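PDB 2DG8: putative tetR-family transcriptional regulatory protein from Streptomyces coelicolor, which probably binds operator DNA through a helix-turn-helix motif and regulates transcription as a dimer, as TetR-family regulators do. Local coordinates for residues T65-I68 against V69-D73; T124-W127 against M128-R132; R132-L135 against E136-F139. All blocks are in the same frame, centred on the assembly; numbering follows the deposited sequence.

Contact 1 of 3, residues T65-I68 against V69-D73; sequences TDHI and VAVFD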
# COMPACT_ATOMS: atom_id res chain seq x y z
N THR A 65 9.36 2.47 11.18
CA THR A 65 9.01 1.06 11.27
C THR A 65 8.91 0.61 12.73
O THR A 65 7.95 -0.08 13.11
CB THR A 65 10.06 0.22 10.48
OG1 THR A 65 9.47 -0.19 9.25
CG2 THR A 65 10.56 -0.98 11.28
N ASP A 66 9.87 1.02 13.56
CA ASP A 66 9.87 0.67 14.98
C ASP A 66 8.59 1.19 15.64
O ASP A 66 8.00 0.52 16.49
CB ASP A 66 11.09 1.29 15.68
CG ASP A 66 12.39 0.59 15.32
OD1 ASP A 66 13.47 1.15 15.62
OD2 ASP A 66 12.35 -0.52 14.75
N HIS A 67 8.19 2.39 15.24
CA HIS A 67 7.01 3.07 15.76
C HIS A 67 5.70 2.31 15.53
O HIS A 67 4.90 2.13 16.45
CB HIS A 67 6.93 4.47 15.14
CG HIS A 67 5.57 5.10 15.23
ND1 HIS A 67 5.03 5.56 16.41
CD2 HIS A 67 4.64 5.34 14.27
CE1 HIS A 67 3.83 6.06 16.18
NE2 HIS A 67 3.57 5.93 14.89
N ILE A 68 5.47 1.87 14.29
CA ILE A 68 4.25 1.14 13.97
C ILE A 68 4.25 -0.23 14.63
O ILE A 68 3.22 -0.71 15.10
CB ILE A 68 4.07 1.00 12.44
CG1 ILE A 68 3.98 2.39 11.81
CG2 ILE A 68 2.79 0.24 12.12
CD1 ILE A 68 2.76 3.20 12.25
N VAL A 69 5.43 -0.86 14.68
CA VAL A 69 5.55 -2.16 15.32
C VAL A 69 5.14 -2.01 16.78
O VAL A 69 4.49 -2.89 17.35
CB VAL A 69 7.01 -2.67 15.25
CG1 VAL A 69 7.23 -3.80 16.26
CG2 VAL A 69 7.30 -3.18 13.84
N ALA A 70 5.51 -0.89 17.38
CA ALA A 70 5.17 -0.63 18.77
C ALA A 70 3.67 -0.46 18.90
O ALA A 70 3.09 -0.74 19.95
CB ALA A 70 5.90 0.61 19.26
N VAL A 71 3.03 0.02 17.84
CA VAL A 71 1.59 0.21 17.87
C VAL A 71 0.94 -1.16 17.95
O VAL A 71 -0.10 -1.33 18.59
CB VAL A 71 1.07 0.96 16.62
CG1 VAL A 71 -0.44 1.04 16.65
CG2 VAL A 71 1.65 2.36 16.58
N PHE A 72 1.56 -2.14 17.29
CA PHE A 72 1.06 -3.51 17.32
C PHE A 72 1.21 -4.02 18.75
O PHE A 72 0.30 -4.63 19.31
CB PHE A 72 1.88 -4.39 16.37
CG PHE A 72 1.35 -4.41 14.95
CD1 PHE A 72 0.93 -5.60 14.37
CD2 PHE A 72 1.26 -3.23 14.21
CE1 PHE A 72 0.42 -5.62 13.06
CE2 PHE A 72 0.75 -3.24 12.90
CZ PHE A 72 0.33 -4.44 12.33
N ASP A 73 2.37 -3.73 19.35
CA ASP A 73 2.65 -4.14 20.71
C ASP A 73 1.67 -3.52 21.68
O ASP A 73 1.17 -4.18 22.59
CB ASP A 73 4.06 -3.72 21.11
CG ASP A 73 4.45 -4.23 22.48
OD1 ASP A 73 5.44 -3.73 23.04
OD2 ASP A 73 3.75 -5.14 22.98
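Ile-68 and Phe-72 meet one turn apart on helix 53-77, the long helix that follows the DNA-binding helices in TetR-family regulators. On the buried side Ile-68 CG2 lies 4.1 Å from Phe-72 CE2, the two side chains crossing at a slant. The Ile-68 chi1 of -61° sets CG1 beside the backbone N and leaves CG2 anti to it, so that this methyl, and not CD1, lies by the ring. The edge of the same ring turns back to the helix, its CD2 3.3 Å from Ile-68 O, the carbonyl that also accepts Phe-72 N. Leu-92, Leu-96 and Ile-151 from two further helices pack on the phenyl group, while Trp-127 covers Ile-68 and Val-69. Replacing Phe-72 by an alanine removes the ring beside Ile-68 CG2 and would probably open a gap between Ile-68, Leu-92 and Ile-151. The solvent side is looser. Ala-70 offers only a methyl; Asp-66, exposed, forms a salt bridge with Arg-130, and His-67, also exposed, is hydrogen-bonded through NE2 to Asp-103. Here Val-71 CG2 sits over one face of the imidazole, toward its rim, 4.3 Å from His-67 CE1.

Contact 2 of 3, residues T124-W127 against M128-R132; sequences THEW and MRRSR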
# COMPACT_ATOMS: atom_id res chain seq x y z
N THR A 124 10.95 -3.60 4.67
CA THR A 124 9.59 -4.11 4.74
C THR A 124 9.56 -5.55 5.26
O THR A 124 8.65 -5.93 6.00
CB THR A 124 8.87 -3.99 3.37
OG1 THR A 124 9.73 -4.47 2.33
CG2 THR A 124 8.51 -2.54 3.08
N HIS A 125 10.55 -6.34 4.88
CA HIS A 125 10.62 -7.74 5.32
C HIS A 125 10.78 -7.80 6.84
O HIS A 125 10.13 -8.60 7.52
CB HIS A 125 11.80 -8.46 4.66
CG HIS A 125 11.77 -9.95 4.85
ND1 HIS A 125 11.22 -10.81 3.92
CD2 HIS A 125 12.21 -10.73 5.87
CE1 HIS A 125 11.33 -12.05 4.35
NE2 HIS A 125 11.92 -12.03 5.54
N GLU A 126 11.67 -6.96 7.37
CA GLU A 126 11.93 -6.91 8.81
C GLU A 126 10.72 -6.33 9.54
O GLU A 126 10.45 -6.69 10.69
CB GLU A 126 13.17 -6.05 9.08
CG GLU A 126 13.50 -5.85 10.55
CD GLU A 126 13.81 -7.14 11.28
OE1 GLU A 126 13.94 -8.19 10.62
OE2 GLU A 126 13.94 -7.09 12.52
N TRP A 127 9.99 -5.44 8.87
CA TRP A 127 8.79 -4.84 9.45
C TRP A 127 7.72 -5.94 9.60
O TRP A 127 7.14 -6.13 10.67
CB TRP A 127 8.28 -3.71 8.53
CG TRP A 127 7.14 -2.89 9.09
CD1 TRP A 127 6.56 -3.04 10.32
CD2 TRP A 127 6.43 -1.83 8.44
NE1 TRP A 127 5.53 -2.13 10.47
CE2 TRP A 127 5.42 -1.38 9.33
CE3 TRP A 127 6.55 -1.22 7.18
CZ2 TRP A 127 4.53 -0.35 9.00
CZ3 TRP A 127 5.67 -0.19 6.85
CH2 TRP A 127 4.67 0.24 7.76
N MET A 128 7.47 -6.67 8.52
CA MET A 128 6.48 -7.74 8.55
C MET A 128 6.82 -8.81 9.59
O MET A 128 5.93 -9.37 10.23
CB MET A 128 6.35 -8.39 7.17
CG MET A 128 5.76 -7.48 6.11
SD MET A 128 5.55 -8.35 4.53
CE MET A 128 7.19 -8.27 3.87
N ARG A 129 8.11 -9.08 9.75
CA ARG A 129 8.56 -10.09 10.69
C ARG A 129 8.27 -9.70 12.14
O ARG A 129 7.84 -10.52 12.94
CB ARG A 129 10.06 -10.35 10.52
CG ARG A 129 10.55 -11.60 11.23
CD ARG A 129 12.01 -11.44 11.65
NE ARG A 129 12.09 -10.65 12.87
CZ ARG A 129 13.19 -10.02 13.28
NH1 ARG A 129 14.30 -10.07 12.55
NH2 ARG A 129 13.17 -9.32 14.41
N ARG A 130 8.54 -8.44 12.48
CA ARG A 130 8.31 -7.96 13.84
C ARG A 130 6.81 -7.89 14.14
O ARG A 130 6.37 -8.13 15.27
CB ARG A 130 8.98 -6.61 14.02
CG ARG A 130 10.47 -6.65 13.71
CD ARG A 130 11.28 -6.05 14.84
NE ARG A 130 11.17 -4.59 14.87
CZ ARG A 130 11.36 -3.86 15.97
NH1 ARG A 130 11.25 -2.54 15.91
NH2 ARG A 130 11.65 -4.44 17.12
N SER A 131 6.02 -7.54 13.13
CA SER A 131 4.57 -7.48 13.29
C SER A 131 4.10 -8.88 13.68
O SER A 131 3.34 -9.06 14.64
CB SER A 131 3.90 -7.07 11.98
OG SER A 131 4.32 -5.78 11.57
N ARG A 132 4.57 -9.87 12.92
CA ARG A 132 4.18 -11.25 13.16
C ARG A 132 4.58 -11.75 14.54
O ARG A 132 3.88 -12.57 15.13
CB ARG A 132 4.77 -12.17 12.08
CG ARG A 132 4.22 -11.92 10.69
CD ARG A 132 4.44 -13.13 9.79
NE ARG A 132 5.84 -13.56 9.75
CZ ARG A 132 6.76 -13.06 8.94
NH1 ARG A 132 8.01 -13.51 9.00
NH2 ARG A 132 6.45 -12.10 8.07
O HOH W 1 8.83 -11.11 6.66
O HOH W 2 3.79 -3.29 12.56
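Glu-126 and Arg-129 make the charged contact here, on helix 121-135 in the C-terminal domain, which in TetR relatives binds ligand and forms the dimer. Glu-126 OE1 stands 2.7 Å from Arg-129 NH1, but over the guanidinium face: the two planes are 85° apart and no N-H points at the oxygen. Glu-126, bent at chi2 (62°), brings its carboxylate alongside the arginine. Arg-130 CD lies 3.7 Å from Glu-126 OE2, its charge too far for a salt bridge there; its partner is Asp-66. Among the hydrogen bonds, Trp-127 O takes two from Ser-131: N comes in nearly along the C=O axis, while OG sits above the carbonyl plane, 3.0 Å from that O. A water accepts from Trp-127 NE1 and donates to Ser-131 OG at 2.7 Å. A second water joins His-125 O to Arg-132 NH2 over the centre of the His-125 ring, whose ND1 is hydrogen-bonded to Arg-162 N of the second subunit. Apolar contact comes from Met-128, whose CE curls back to 3.8 Å from His-125 CA. The chemistry implies a divided helix: charge without a directed bond joins the outer side chains, whereas directed bonds and one water satisfy the buried indole N-H and serine hydroxyl.

Contact 3 of 3, residues R132-L135 against E136-F139; sequences RVHL and EKHF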
# COMPACT_ATOMS: atom_id res chain seq x y z
N ARG A 132 4.57 -9.87 12.92
CA ARG A 132 4.18 -11.25 13.16
C ARG A 132 4.58 -11.75 14.54
O ARG A 132 3.88 -12.57 15.13
CB ARG A 132 4.77 -12.17 12.08
CG ARG A 132 4.22 -11.92 10.69
CD ARG A 132 4.44 -13.13 9.79
NE ARG A 132 5.84 -13.56 9.75
CZ ARG A 132 6.76 -13.06 8.94
NH1 ARG A 132 8.01 -13.51 9.00
NH2 ARG A 132 6.45 -12.10 8.07
N VAL A 133 5.70 -11.26 15.05
CA VAL A 133 6.14 -11.69 16.37
C VAL A 133 5.02 -11.41 17.38
O VAL A 133 4.55 -12.32 18.06
CB VAL A 133 7.44 -10.94 16.81
CG1 VAL A 133 7.80 -11.31 18.24
CG2 VAL A 133 8.59 -11.32 15.87
N HIS A 134 4.58 -10.16 17.45
CA HIS A 134 3.51 -9.80 18.38
C HIS A 134 2.21 -10.54 18.10
O HIS A 134 1.43 -10.80 19.01
CB HIS A 134 3.26 -8.30 18.36
CG HIS A 134 4.44 -7.49 18.79
ND1 HIS A 134 5.24 -6.81 17.89
CD2 HIS A 134 4.99 -7.29 20.01
CE1 HIS A 134 6.24 -6.23 18.55
NE2 HIS A 134 6.11 -6.51 19.83
N LEU A 135 1.98 -10.87 16.84
CA LEU A 135 0.77 -11.57 16.46
C LEU A 135 0.86 -13.02 16.94
O LEU A 135 -0.13 -13.60 17.37
CB LEU A 135 0.60 -11.53 14.94
CG LEU A 135 -0.52 -10.76 14.24
CD1 LEU A 135 -1.07 -9.59 15.06
CD2 LEU A 135 0.04 -10.30 12.93
N GLU A 136 2.06 -13.58 16.88
CA GLU A 136 2.27 -14.95 17.31
C GLU A 136 2.19 -15.14 18.82
O GLU A 136 2.34 -16.26 19.31
CB GLU A 136 3.61 -15.48 16.80
CG GLU A 136 3.67 -15.59 15.29
CD GLU A 136 4.96 -16.21 14.82
OE1 GLU A 136 5.25 -16.14 13.61
OE2 GLU A 136 5.69 -16.77 15.67
N LYS A 137 1.98 -14.06 19.55
CA LYS A 137 1.85 -14.17 20.99
C LYS A 137 0.43 -14.66 21.29
O LYS A 137 0.10 -15.00 22.43
CB LYS A 137 2.08 -12.82 21.67
CG LYS A 137 3.52 -12.34 21.62
CD LYS A 137 3.67 -11.00 22.35
CE LYS A 137 5.06 -10.41 22.15
NZ LYS A 137 5.17 -9.08 22.82
N HIS A 138 -0.41 -14.70 20.26
CA HIS A 138 -1.79 -15.14 20.43
C HIS A 138 -2.25 -16.17 19.41
O HIS A 138 -3.17 -16.94 19.68
CB HIS A 138 -2.75 -13.95 20.39
CG HIS A 138 -2.47 -12.91 21.43
ND1 HIS A 138 -1.58 -11.88 21.23
CD2 HIS A 138 -2.99 -12.73 22.67
CE1 HIS A 138 -1.56 -11.10 22.30
NE2 HIS A 138 -2.41 -11.59 23.19
N PHE A 139 -1.64 -16.17 18.23
CA PHE A 139 -2.03 -17.10 17.17
C PHE A 139 -0.82 -17.87 16.68
O PHE A 139 0.32 -17.42 16.83
CB PHE A 139 -2.65 -16.33 16.00
CG PHE A 139 -3.79 -15.44 16.39
CD1 PHE A 139 -5.07 -15.96 16.57
CD2 PHE A 139 -3.59 -14.08 16.62
CE1 PHE A 139 -6.13 -15.14 16.97
CE2 PHE A 139 -4.63 -13.25 17.02
CZ PHE A 139 -5.90 -13.78 17.20
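The C-terminal end of helix 121-135, where it runs out into the short loop before helix 141-159, is built around Leu-135 O and the two amides that close on it. Phe-139 N lies 3.1 Å from Leu-135 O and approaches in the carbonyl plane, with a C=O...N angle of 152°. His-138 N is equally near that oxygen but comes from above the plane, so one carbonyl holds two successive amides of the departing chain. Just before, Glu-136 N makes a 2.7 Å bond to Arg-132 O, and Lys-137 N adds only a weak one to His-134 O. The glutamate side chain passes the Arg-132 carbonyl, with Glu-136 CG 3.0 Å from Arg-132 O, while Glu-136 OE1 stays 4.7 Å from Arg-132 NE.

Lys-137 lies alongside His-134, both pointing the same way. Its chain is fully extended beyond CG (chi2 -179°), which carries NZ to the edge of the imidazole, 3.3 Å from His-134 CD2. Val-69 and Asp-73 of helix 53-77 pack against His-134, whose ND1 makes a weak hydrogen bond to Arg-130 O. His-138 reaches through NE2 to Ala-79 O, while its ND1, covered here, has no partner in the model. Leu-135 and Phe-139 are buried: Ala-144 and Leu-76 meet the leucine, and Leu-147 and Ala-85 the phenylalanine. Three-residue bonds (Lys-137 to His-134, His-138 to Leu-135) mixed with four-residue ones are what a helix C-terminus shows as it passes into an interhelical loop, here in the all-helical TetR C-terminal domain.

Overall arrangement
Contacts 1 and 2 lie on neighbouring helices, 53-77 and 121-135, joined by Trp-127 and the Asp-66/Arg-130 salt bridge, so that both an apolar and a charged link tie the two helices. Contact 3 continues helix 121-135, sharing Arg-132 with contact 2, and reaches contact 1 through His-134. Contact 1 lies nearest the chain's centre, about 7 Å between centres, and its inner face is apolar; contact 3, about 17 Å out, is mostly backbone bonding at a helix end, with exposed Glu-136 and Lys-137 beside two buried side chains. Contact 2, at about 10 Å, mixes charge, water and packing, and among the three it alone borders the second subunit.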